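Local coordinates for protein beta-ketoacyl synthase (Pseudomonas aeruginosa, PDB 4CW4) that condenses acetyl-CoA with malonyl-ACP to make the acetoacetyl-ACP primer that starts fatty acid biosynthesis, at residues A[466-471]-A[517-522]. Residues are numbered along the deposited sequence; the frame is centred on the assembly and turned at random.
Sequences WPVTAV and LSISNR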
ATOM      1  N   TRP A 466     -18.592  27.211  12.834  1.00 12.86           N
ATOM      2  CA  TRP A 466     -18.151  25.814  12.933  1.00 12.83           C
ATOM      3  C   TRP A 466     -16.698  25.804  13.364  1.00 12.58           C
ATOM      4  O   TRP A 466     -15.839  26.280  12.628  1.00 13.37           O
ATOM      5  CB  TRP A 466     -18.265  25.119  11.590  1.00 12.50           C
ATOM      6  CG  TRP A 466     -18.487  23.624  11.599  1.00 12.28           C
ATOM      7  CD1 TRP A 466     -18.753  22.824  12.661  1.00 12.29           C
ATOM      8  CD2 TRP A 466     -18.482  22.782  10.446  1.00 12.17           C
ATOM      9  NE1 TRP A 466     -18.912  21.518  12.243  1.00 12.20           N
ATOM     10  CE2 TRP A 466     -18.758  21.472  10.881  1.00 12.65           C
ATOM     11  CE3 TRP A 466     -18.274  23.019   9.088  1.00 12.53           C
ATOM     12  CZ2 TRP A 466     -18.837  20.390   9.996  1.00 13.36           C
ATOM     13  CZ3 TRP A 466     -18.347  21.952   8.209  1.00 12.68           C
ATOM     14  CH2 TRP A 466     -18.638  20.650   8.669  1.00 12.76           C
ATOM     15  N   PRO A 467     -16.411  25.268  14.552  1.00 12.18           N
ATOM     16  CA  PRO A 467     -15.023  25.368  15.010  1.00 11.97           C
ATOM     17  C   PRO A 467     -14.092  24.469  14.213  1.00 11.41           C
ATOM     18  O   PRO A 467     -14.388  23.283  13.963  1.00 11.61           O
ATOM     19  CB  PRO A 467     -15.093  24.938  16.482  1.00 13.12           C
ATOM     20  CG  PRO A 467     -16.544  25.098  16.849  1.00 12.28           C
ATOM     21  CD  PRO A 467     -17.304  24.769  15.612  1.00 12.43           C
ATOM     22  N   VAL A 468     -12.959  25.057  13.832  1.00 10.99           N
ATOM     23  CA  VAL A 468     -11.939  24.395  13.028  1.00 11.02           C
ATOM     24  C   VAL A 468     -10.588  24.424  13.743  1.00 10.91           C
ATOM     25  O   VAL A 468     -10.164  25.458  14.263  1.00 12.11           O
ATOM     26  CB  VAL A 468     -11.799  25.085  11.640  1.00 12.13           C
ATOM     27  CG1 VAL A 468     -10.652  24.493  10.826  1.00 12.86           C
ATOM     28  CG2 VAL A 468     -13.096  25.018  10.858  1.00 12.85           C
ATOM     29  N   THR A 469      -9.904  23.285  13.749  1.00 10.04           N
ATOM     30  CA  THR A 469      -8.560  23.177  14.287  1.00 10.26           C
ATOM     31  C   THR A 469      -7.683  22.457  13.253  1.00  9.81           C
ATOM     32  O   THR A 469      -8.202  21.805  12.352  1.00 10.78           O
ATOM     33  CB  THR A 469      -8.578  22.470  15.658  1.00 11.85           C
ATOM     34  OG1 THR A 469      -7.276  22.519  16.271  1.00 11.88           O
ATOM     35  CG2 THR A 469      -9.057  21.028  15.551  1.00 11.60           C
ATOM     36  N   ALA A 470      -6.362  22.622  13.363  1.00 10.12           N
ATOM     37  CA  ALA A 470      -5.427  22.116  12.354  1.00 10.06           C
ATOM     38  C   ALA A 470      -4.143  21.585  12.996  1.00  9.73           C
ATOM     39  O   ALA A 470      -3.235  22.330  13.320  1.00  9.88           O
ATOM     40  CB  ALA A 470      -5.117  23.204  11.337  1.00 10.50           C
ATOM     41  N   VAL A 471      -4.106  20.274  13.203  1.00  8.94           N
ATOM     42  CA  VAL A 471      -3.037  19.664  13.977  1.00  8.51           C
ATOM     43  C   VAL A 471      -1.671  19.835  13.294  1.00  8.72           C
ATOM     44  O   VAL A 471      -0.642  19.841  13.968  1.00  8.92           O
ATOM     45  CB  VAL A 471      -3.323  18.169  14.240  1.00  9.64           C
ATOM     46  CG1 VAL A 471      -3.057  17.337  12.976  1.00 10.66           C
ATOM     47  CG2 VAL A 471      -2.521  17.658  15.434  1.00  9.28           C
ATOM     48  N   LEU A 517     -17.401  29.540   9.460  1.00 12.45           N
ATOM     49  CA  LEU A 517     -16.337  28.835  10.171  1.00 12.31           C
ATOM     50  C   LEU A 517     -15.748  29.705  11.265  1.00 13.45           C
ATOM     51  O   LEU A 517     -15.675  30.938  11.132  1.00 15.40           O
ATOM     52  CB  LEU A 517     -15.198  28.428   9.219  1.00 12.95           C
ATOM     53  CG  LEU A 517     -15.562  27.667   7.943  1.00 12.32           C
ATOM     54  CD1 LEU A 517     -14.331  27.332   7.121  1.00 12.43           C
ATOM     55  CD2 LEU A 517     -16.343  26.404   8.243  1.00 12.70           C
ATOM     56  N   SER A 518     -15.307  29.050  12.334  1.00 13.03           N
ATOM     57  CA  SER A 518     -14.593  29.723  13.409  1.00 13.63           C
ATOM     58  C   SER A 518     -13.181  29.157  13.504  1.00 12.75           C
ATOM     59  O   SER A 518     -12.959  28.066  14.059  1.00 13.39           O
ATOM     60  CB  SER A 518     -15.312  29.561  14.744  1.00 15.32           C
ATOM     61  OG  SER A 518     -14.540  30.092  15.814  1.00 17.63           O
ATOM     62  N   ILE A 519     -12.244  29.895  12.919  1.00 12.86           N
ATOM     63  CA  ILE A 519     -10.841  29.501  12.843  1.00 13.68           C
ATOM     64  C   ILE A 519     -10.031  30.466  13.703  1.00 14.33           C
ATOM     65  O   ILE A 519      -9.941  31.664  13.394  1.00 16.32           O
ATOM     66  CB  ILE A 519     -10.297  29.577  11.397  1.00 13.77           C
ATOM     67  CG1 ILE A 519     -11.147  28.735  10.434  1.00 14.24           C
ATOM     68  CG2 ILE A 519      -8.869  29.069  11.363  1.00 14.95           C
ATOM     69  CD1 ILE A 519     -10.904  29.022   8.984  1.00 16.05           C
ATOM     70  N   SER A 520      -9.471  29.973  14.802  1.00 14.62           N
ATOM     71  CA  SER A 520      -8.802  30.839  15.752  1.00 15.54           C
ATOM     72  C   SER A 520      -7.334  30.482  15.920  1.00 14.12           C
ATOM     73  O   SER A 520      -6.960  29.304  15.820  1.00 13.43           O
ATOM     74  CB  SER A 520      -9.486  30.738  17.106  1.00 18.48           C
ATOM     75  OG  SER A 520      -8.835  31.563  18.047  1.00 20.58           O
ATOM     76  N   ASN A 521      -6.526  31.505  16.219  1.00 15.57           N
ATOM     77  CA  ASN A 521      -5.108  31.295  16.493  1.00 15.63           C
ATOM     78  C   ASN A 521      -4.825  31.113  17.977  1.00 16.60           C
ATOM     79  O   ASN A 521      -3.662  31.015  18.383  1.00 17.44           O
ATOM     80  CB  ASN A 521      -4.220  32.384  15.860  1.00 17.35           C
ATOM     81  CG  ASN A 521      -4.339  33.729  16.529  1.00 20.45           C
ATOM     82  OD1 ASN A 521      -5.214  33.975  17.353  1.00 21.50           O
ATOM     83  ND2 ASN A 521      -3.443  34.631  16.147  1.00 22.23           N
ATOM     84  N   ARG A 522      -5.905  31.025  18.758  1.00 16.23           N
ATOM     85  CA  ARG A 522      -5.862  30.802  20.207  1.00 17.01           C
ATOM     86  C   ARG A 522      -6.616  29.534  20.561  1.00 15.58           C
ATOM     87  O   ARG A 522      -7.582  29.178  19.885  1.00 15.10           O
ATOM     88  CB  ARG A 522      -6.526  31.970  20.996  1.00 20.52           C
ATOM     89  CG  ARG A 522      -6.169  33.371  20.529  1.00 25.47           C
ATOM     90  CD  ARG A 522      -4.821  33.818  21.058  1.00 30.39           C
ATOM     91  NE  ARG A 522      -4.596  35.250  20.832  1.00 33.69           N
ATOM     92  CZ  ARG A 522      -3.454  35.790  20.397  1.00 36.06           C
ATOM     93  NH1 ARG A 522      -2.391  35.035  20.136  1.00 36.25           N
ATOM     94  NH2 ARG A 522      -3.374  37.106  20.226  1.00 36.88           N
TER
HETATM   95  O   HOH W   1     -10.094  27.441  16.088  1.00 16.64           O
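Ser518 holds strand 466-469 with both of its backbone polar groups. Its N donates to Trp466 O at 2.8 Å, almost straight at the hydrogen (176°). Its O accepts from Val468 N at 3.0 Å on a more bent path. In both bonds the donor sits above the carbonyl plane. Pro467, which has no N-H, lies between the two bonded residues, and its CA comes up to Ser518 O at 3.5 Å in a CA-H...O contact. Beyond this the strands splay, their axes 36° apart, and a water takes over: it donates to Val468 O at 2.7 Å and accepts from Ser520 N. Just past it, Ser520 OG accepts from Arg522 N at 3.1 Å, an ST turn.

Trp466, Val468, Leu517 and Ile519 share one face of the pairing. Leu517 CD2 reaches the edge of the indole near its plane, 4.0 Å from Trp466 CE3, the two side chains running alongside each other in the same direction. With CG anti to its backbone N (chi1 -152°), Trp466 swings its ring away from strand 517-519, and NE1 is hydrogen-bonded to Ser434 OG. Ile519 CG1 packs against Val468 CB at 3.9 Å. Helix 444-461 borders this face, Ala458 meeting Trp466 and Leu454 meeting Leu517.

Strand 434-437 pairs with the other edge of 466-469, so 517-519 adds a further parallel strand to this part of the mixed sheet in the C-terminal half of the thiolase-like ketosynthase fold, with Val468 about 9 Å, side chain to side chain, from the predicted active-site His439.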